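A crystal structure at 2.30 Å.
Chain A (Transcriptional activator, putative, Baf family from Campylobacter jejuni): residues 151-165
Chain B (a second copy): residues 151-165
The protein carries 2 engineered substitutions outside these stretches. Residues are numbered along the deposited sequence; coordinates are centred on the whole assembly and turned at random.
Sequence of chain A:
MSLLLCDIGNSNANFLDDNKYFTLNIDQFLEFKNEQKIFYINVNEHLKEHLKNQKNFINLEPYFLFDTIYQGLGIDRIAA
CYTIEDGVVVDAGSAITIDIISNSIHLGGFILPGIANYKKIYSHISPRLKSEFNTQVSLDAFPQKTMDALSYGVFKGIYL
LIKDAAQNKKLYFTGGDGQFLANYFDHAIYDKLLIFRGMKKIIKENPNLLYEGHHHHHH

Chain A (151-165) SYGVFKGIYLLIKDA
Chain B (151-165) SYGVFKGIYLLIKDA

Two helices cross almost at right angles with a glycine from each at their nearest CA approach: G157(A) CA and G157(B) CA are 5.3 Å apart, and leucine side chains pack against both, an example of the principle that glycine lets helices pack closely while neighbouring leucines fill the space it leaves. Both stretches, residues 151-165 of two copies of one protein, are helical throughout, with phi mostly -50° to -76° and psi mostly -27° to -60° (psi -72° at V154(A) and -62° at V154(B), phi -41° at K163(A)). Hydrogen bonds are mainly i to i+4, a few weak, with occasional weak i to i+3 bonds. The axes approach to 8.8 Å, their N-to-C directions 99° apart. The next matched pair is L160(A) with L160(B), 6.5 Å between CA atoms.

Each L161 is a knob in the opposing helix. L161(A) sits among G153(B), K156(B), G157(B) and L160(B); L161(B) occupies the equivalent hole in chain A. Its CA-to-CB bond points sideways, but chi1 of -92° in A and -78° in B, with chi2 of 157° and 151°, brings the side-chain end nearer. L161(A) CD1 rests 3.5 Å from G157(B) CA and G153(B) O; L161(B) CD1 lies 3.6 Å from G157(A) CA. An ideal CB on G157(A) would lie a tight 3.2 Å from L161(B) CD1 and clash with G153(A) O at 2.7 Å; one on G157(B) would lie 3.1 Å from L161(A) CD1 and clash with G153(B) O at 2.9 Å. Glycine suits this place on both counts. CD2 reaches the partner's tyrosine: L161(A) CD2 is 3.9 Å from Y152(B) CE2, and L161(B) CD2 is 4.1 Å from Y152(A) CE2. Both tyrosines have chi1 t.

L160(A) and L160(B), both m,t, point toward the partner helix and bring their CB atoms to 4.0 Å; L160(B) CD1 also lies 3.3 Å from L160(A) O. The stretches bury 610 Å², mostly through the leucines.

Polar contacts flank this apolar centre, and here the copies diverge. K156(B) NZ donates to D164(A) OD2 at 2.8 Å, a hydrogen bond within a salt bridge, with lysine chi4 at 166°. In K156(A) chi4 turns to 53°, and its NZ stays 4.1 Å from D164(B) OD2, beyond salt-bridge range. A water spans that gap, donating to D164(B) OD1 at 2.8 Å and accepting a weak bond from K156(A) NZ at 3.4 Å. A second water donates to D164(A) OD2 at 2.5 Å and L161(A) O at 3.2 Å, and accepts from Y152(B) OH at 2.5 Å. Both aspartates are t at chi1 and point toward the partner.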

# COMPACT_ATOMS: atom_id res chain seq x y z
N SER A 151 -6.04 -0.58 8.52
CA SER A 151 -5.13 0.21 9.35
C SER A 151 -3.87 -0.59 9.60
O SER A 151 -2.80 -0.04 9.63
CB SER A 151 -5.79 0.60 10.70
OG SER A 151 -7.00 1.35 10.54
N TYR A 152 -4.03 -1.87 9.80
CA TYR A 152 -2.93 -2.76 10.05
C TYR A 152 -2.09 -3.02 8.77
O TYR A 152 -0.89 -3.04 8.86
CB TYR A 152 -3.49 -4.04 10.70
CG TYR A 152 -2.57 -5.22 10.85
CD1 TYR A 152 -2.23 -5.71 12.11
CD2 TYR A 152 -2.08 -5.90 9.72
CE1 TYR A 152 -1.40 -6.83 12.24
CE2 TYR A 152 -1.22 -7.00 9.85
CZ TYR A 152 -0.91 -7.46 11.11
OH TYR A 152 -0.11 -8.57 11.22
N GLY A 153 -2.72 -3.22 7.61
CA GLY A 153 -1.99 -3.33 6.33
C GLY A 153 -1.05 -2.17 6.12
O GLY A 153 0.14 -2.37 5.86
N VAL A 154 -1.57 -0.94 6.28
CA VAL A 154 -0.81 0.31 6.24
C VAL A 154 0.27 0.40 7.30
O VAL A 154 1.46 0.29 6.97
CB VAL A 154 -1.74 1.59 6.24
CG1 VAL A 154 -0.91 2.86 6.16
CG2 VAL A 154 -2.66 1.57 5.03
N PHE A 155 -0.10 0.57 8.57
CA PHE A 155 0.88 0.69 9.66
C PHE A 155 1.92 -0.47 9.82
O PHE A 155 3.13 -0.23 9.99
CB PHE A 155 0.16 0.98 10.96
CG PHE A 155 -0.79 2.14 10.87
CD1 PHE A 155 -0.46 3.28 10.12
CD2 PHE A 155 -2.03 2.10 11.53
CE1 PHE A 155 -1.34 4.36 10.01
CE2 PHE A 155 -2.93 3.17 11.42
CZ PHE A 155 -2.57 4.31 10.65
N LYS A 156 1.50 -1.70 9.73
CA LYS A 156 2.45 -2.77 9.90
C LYS A 156 3.34 -2.96 8.68
O LYS A 156 4.46 -3.45 8.81
CB LYS A 156 1.80 -4.10 10.26
CG LYS A 156 2.67 -4.89 11.27
CD LYS A 156 2.61 -6.36 11.05
CE LYS A 156 3.38 -7.16 12.12
NZ LYS A 156 2.99 -6.85 13.51
N GLY A 157 2.82 -2.58 7.49
CA GLY A 157 3.59 -2.67 6.24
C GLY A 157 4.77 -1.73 6.25
O GLY A 157 5.90 -2.13 5.94
N ILE A 158 4.50 -0.51 6.69
CA ILE A 158 5.49 0.50 6.85
C ILE A 158 6.49 0.07 7.95
O ILE A 158 7.72 0.07 7.73
CB ILE A 158 4.79 1.80 7.21
CG1 ILE A 158 3.89 2.29 6.07
CG2 ILE A 158 5.80 2.89 7.61
CD1 ILE A 158 3.07 3.49 6.41
N TYR A 159 5.96 -0.33 9.12
CA TYR A 159 6.75 -0.81 10.22
C TYR A 159 7.71 -1.89 9.82
O TYR A 159 8.89 -1.78 10.11
CB TYR A 159 5.86 -1.29 11.38
CG TYR A 159 6.67 -1.87 12.49
CD1 TYR A 159 7.38 -1.04 13.35
CD2 TYR A 159 6.77 -3.25 12.65
CE1 TYR A 159 8.17 -1.56 14.36
CE2 TYR A 159 7.55 -3.80 13.68
CZ TYR A 159 8.25 -2.93 14.53
OH TYR A 159 9.04 -3.43 15.55
N LEU A 160 7.22 -2.95 9.18
CA LEU A 160 8.11 -4.02 8.75
C LEU A 160 9.21 -3.57 7.75
O LEU A 160 10.32 -4.09 7.77
CB LEU A 160 7.31 -5.23 8.24
CG LEU A 160 6.48 -5.98 9.32
CD1 LEU A 160 5.47 -6.88 8.68
CD2 LEU A 160 7.40 -6.77 10.25
N LEU A 161 8.92 -2.58 6.91
CA LEU A 161 9.88 -2.15 5.88
C LEU A 161 11.04 -1.36 6.43
O LEU A 161 12.17 -1.60 6.06
CB LEU A 161 9.18 -1.33 4.78
CG LEU A 161 8.69 -2.20 3.61
CD1 LEU A 161 7.53 -1.50 2.82
CD2 LEU A 161 9.86 -2.61 2.71
N ILE A 162 10.73 -0.37 7.25
CA ILE A 162 11.70 0.37 8.02
C ILE A 162 12.53 -0.57 8.93
O ILE A 162 13.75 -0.62 8.80
CB ILE A 162 11.01 1.49 8.82
CG1 ILE A 162 10.30 2.49 7.86
CG2 ILE A 162 12.03 2.24 9.71
CD1 ILE A 162 9.40 3.45 8.64
N LYS A 163 11.89 -1.30 9.83
CA LYS A 163 12.60 -2.32 10.62
C LYS A 163 13.60 -3.10 9.80
O LYS A 163 14.73 -3.24 10.22
CB LYS A 163 11.63 -3.31 11.35
CG LYS A 163 12.29 -4.16 12.47
CD LYS A 163 11.30 -4.98 13.33
CE LYS A 163 10.92 -6.36 12.76
NZ LYS A 163 9.71 -6.99 13.49
N ASP A 164 13.20 -3.61 8.63
CA ASP A 164 14.05 -4.50 7.85
C ASP A 164 15.24 -3.76 7.28
O ASP A 164 16.34 -4.34 7.14
CB ASP A 164 13.26 -5.16 6.73
CG ASP A 164 14.15 -5.91 5.75
OD1 ASP A 164 14.24 -7.17 5.82
OD2 ASP A 164 14.78 -5.24 4.90
N ALA A 165 15.03 -2.47 7.00
CA ALA A 165 15.97 -1.60 6.36
C ALA A 165 16.93 -1.08 7.39
O ALA A 165 18.06 -0.69 7.06
CB ALA A 165 15.25 -0.44 5.76
N SER B 151 8.98 -0.12 -6.93
CA SER B 151 8.73 -1.55 -7.03
C SER B 151 9.10 -2.23 -5.76
O SER B 151 8.43 -3.17 -5.36
CB SER B 151 9.45 -2.17 -8.21
OG SER B 151 9.28 -1.29 -9.29
N TYR B 152 10.16 -1.74 -5.11
CA TYR B 152 10.65 -2.32 -3.88
C TYR B 152 9.67 -2.01 -2.74
O TYR B 152 9.32 -2.89 -1.94
CB TYR B 152 12.02 -1.78 -3.57
CG TYR B 152 12.65 -2.29 -2.26
CD1 TYR B 152 13.67 -3.26 -2.27
CD2 TYR B 152 12.23 -1.77 -1.03
CE1 TYR B 152 14.27 -3.69 -1.06
CE2 TYR B 152 12.81 -2.18 0.18
CZ TYR B 152 13.83 -3.15 0.15
OH TYR B 152 14.37 -3.53 1.36
N GLY B 153 9.24 -0.75 -2.69
CA GLY B 153 8.34 -0.31 -1.66
C GLY B 153 7.12 -1.22 -1.65
O GLY B 153 6.78 -1.78 -0.63
N VAL B 154 6.51 -1.38 -2.80
CA VAL B 154 5.32 -2.16 -2.97
C VAL B 154 5.63 -3.61 -2.70
O VAL B 154 5.04 -4.21 -1.77
CB VAL B 154 4.68 -1.94 -4.40
CG1 VAL B 154 3.59 -2.95 -4.73
CG2 VAL B 154 4.17 -0.54 -4.50
N PHE B 155 6.51 -4.20 -3.50
CA PHE B 155 6.59 -5.65 -3.47
C PHE B 155 7.18 -6.18 -2.16
O PHE B 155 6.78 -7.24 -1.67
CB PHE B 155 7.35 -6.22 -4.67
CG PHE B 155 6.74 -5.89 -6.00
CD1 PHE B 155 5.38 -5.67 -6.14
CD2 PHE B 155 7.56 -5.83 -7.14
CE1 PHE B 155 4.83 -5.35 -7.39
CE2 PHE B 155 7.03 -5.51 -8.40
CZ PHE B 155 5.65 -5.28 -8.53
N LYS B 156 8.13 -5.45 -1.59
CA LYS B 156 8.72 -5.90 -0.34
C LYS B 156 7.84 -5.72 0.86
O LYS B 156 7.92 -6.54 1.79
CB LYS B 156 10.09 -5.26 -0.05
CG LYS B 156 11.02 -6.36 0.52
CD LYS B 156 12.03 -5.91 1.51
CE LYS B 156 12.94 -7.09 1.81
NZ LYS B 156 14.19 -6.62 2.53
N GLY B 157 7.03 -4.65 0.84
CA GLY B 157 5.99 -4.43 1.82
C GLY B 157 5.01 -5.59 1.91
O GLY B 157 4.66 -6.03 3.00
N ILE B 158 4.55 -6.09 0.76
CA ILE B 158 3.70 -7.29 0.68
C ILE B 158 4.46 -8.55 1.08
O ILE B 158 3.91 -9.39 1.76
CB ILE B 158 3.11 -7.53 -0.78
CG1 ILE B 158 2.25 -6.36 -1.24
CG2 ILE B 158 2.23 -8.71 -0.83
CD1 ILE B 158 2.09 -6.36 -2.72
N TYR B 159 5.69 -8.72 0.59
CA TYR B 159 6.51 -9.85 0.98
C TYR B 159 6.68 -9.93 2.51
O TYR B 159 6.48 -10.97 3.09
CB TYR B 159 7.90 -9.83 0.28
CG TYR B 159 8.81 -10.93 0.81
CD1 TYR B 159 8.75 -12.23 0.27
CD2 TYR B 159 9.68 -10.71 1.89
CE1 TYR B 159 9.57 -13.27 0.77
CE2 TYR B 159 10.48 -11.75 2.41
CZ TYR B 159 10.42 -13.01 1.83
OH TYR B 159 11.24 -14.03 2.30
N LEU B 160 7.02 -8.84 3.17
CA LEU B 160 7.23 -8.91 4.61
C LEU B 160 5.96 -9.10 5.41
O LEU B 160 5.96 -9.87 6.38
CB LEU B 160 8.02 -7.72 5.15
CG LEU B 160 9.47 -7.47 4.69
CD1 LEU B 160 9.94 -6.12 5.15
CD2 LEU B 160 10.36 -8.59 5.20
N LEU B 161 4.87 -8.40 5.04
CA LEU B 161 3.58 -8.68 5.69
C LEU B 161 3.18 -10.12 5.56
O LEU B 161 2.72 -10.71 6.53
CB LEU B 161 2.45 -7.79 5.17
CG LEU B 161 2.52 -6.41 5.77
CD1 LEU B 161 1.91 -5.45 4.77
CD2 LEU B 161 1.84 -6.34 7.18
N ILE B 162 3.34 -10.71 4.39
CA ILE B 162 2.93 -12.09 4.29
C ILE B 162 3.84 -13.07 5.05
O ILE B 162 3.35 -14.06 5.59
CB ILE B 162 2.80 -12.55 2.87
CG1 ILE B 162 1.61 -11.86 2.20
CG2 ILE B 162 2.72 -14.08 2.83
CD1 ILE B 162 1.74 -11.87 0.69
N LYS B 163 5.15 -12.78 5.09
CA LYS B 163 6.13 -13.59 5.79
C LYS B 163 5.83 -13.60 7.28
O LYS B 163 5.86 -14.63 7.93
CB LYS B 163 7.57 -13.08 5.56
CG LYS B 163 8.63 -14.20 5.56
CD LYS B 163 9.91 -13.82 6.29
CE LYS B 163 10.90 -13.10 5.39
NZ LYS B 163 12.17 -13.89 5.14
N ASP B 164 5.54 -12.43 7.80
CA ASP B 164 5.24 -12.26 9.20
C ASP B 164 3.95 -13.00 9.60
O ASP B 164 3.87 -13.57 10.68
CB ASP B 164 5.11 -10.76 9.47
CG ASP B 164 4.76 -10.46 10.87
OD1 ASP B 164 5.62 -10.59 11.75
OD2 ASP B 164 3.61 -10.07 11.11
N ALA B 165 2.94 -12.97 8.72
CA ALA B 165 1.64 -13.53 9.03
C ALA B 165 1.69 -15.06 8.98
O ALA B 165 0.95 -15.71 9.69
CB ALA B 165 0.56 -13.00 8.07
O HOH W 1 5.52 -9.02 14.01
O HOH W 2 13.52 -3.35 3.75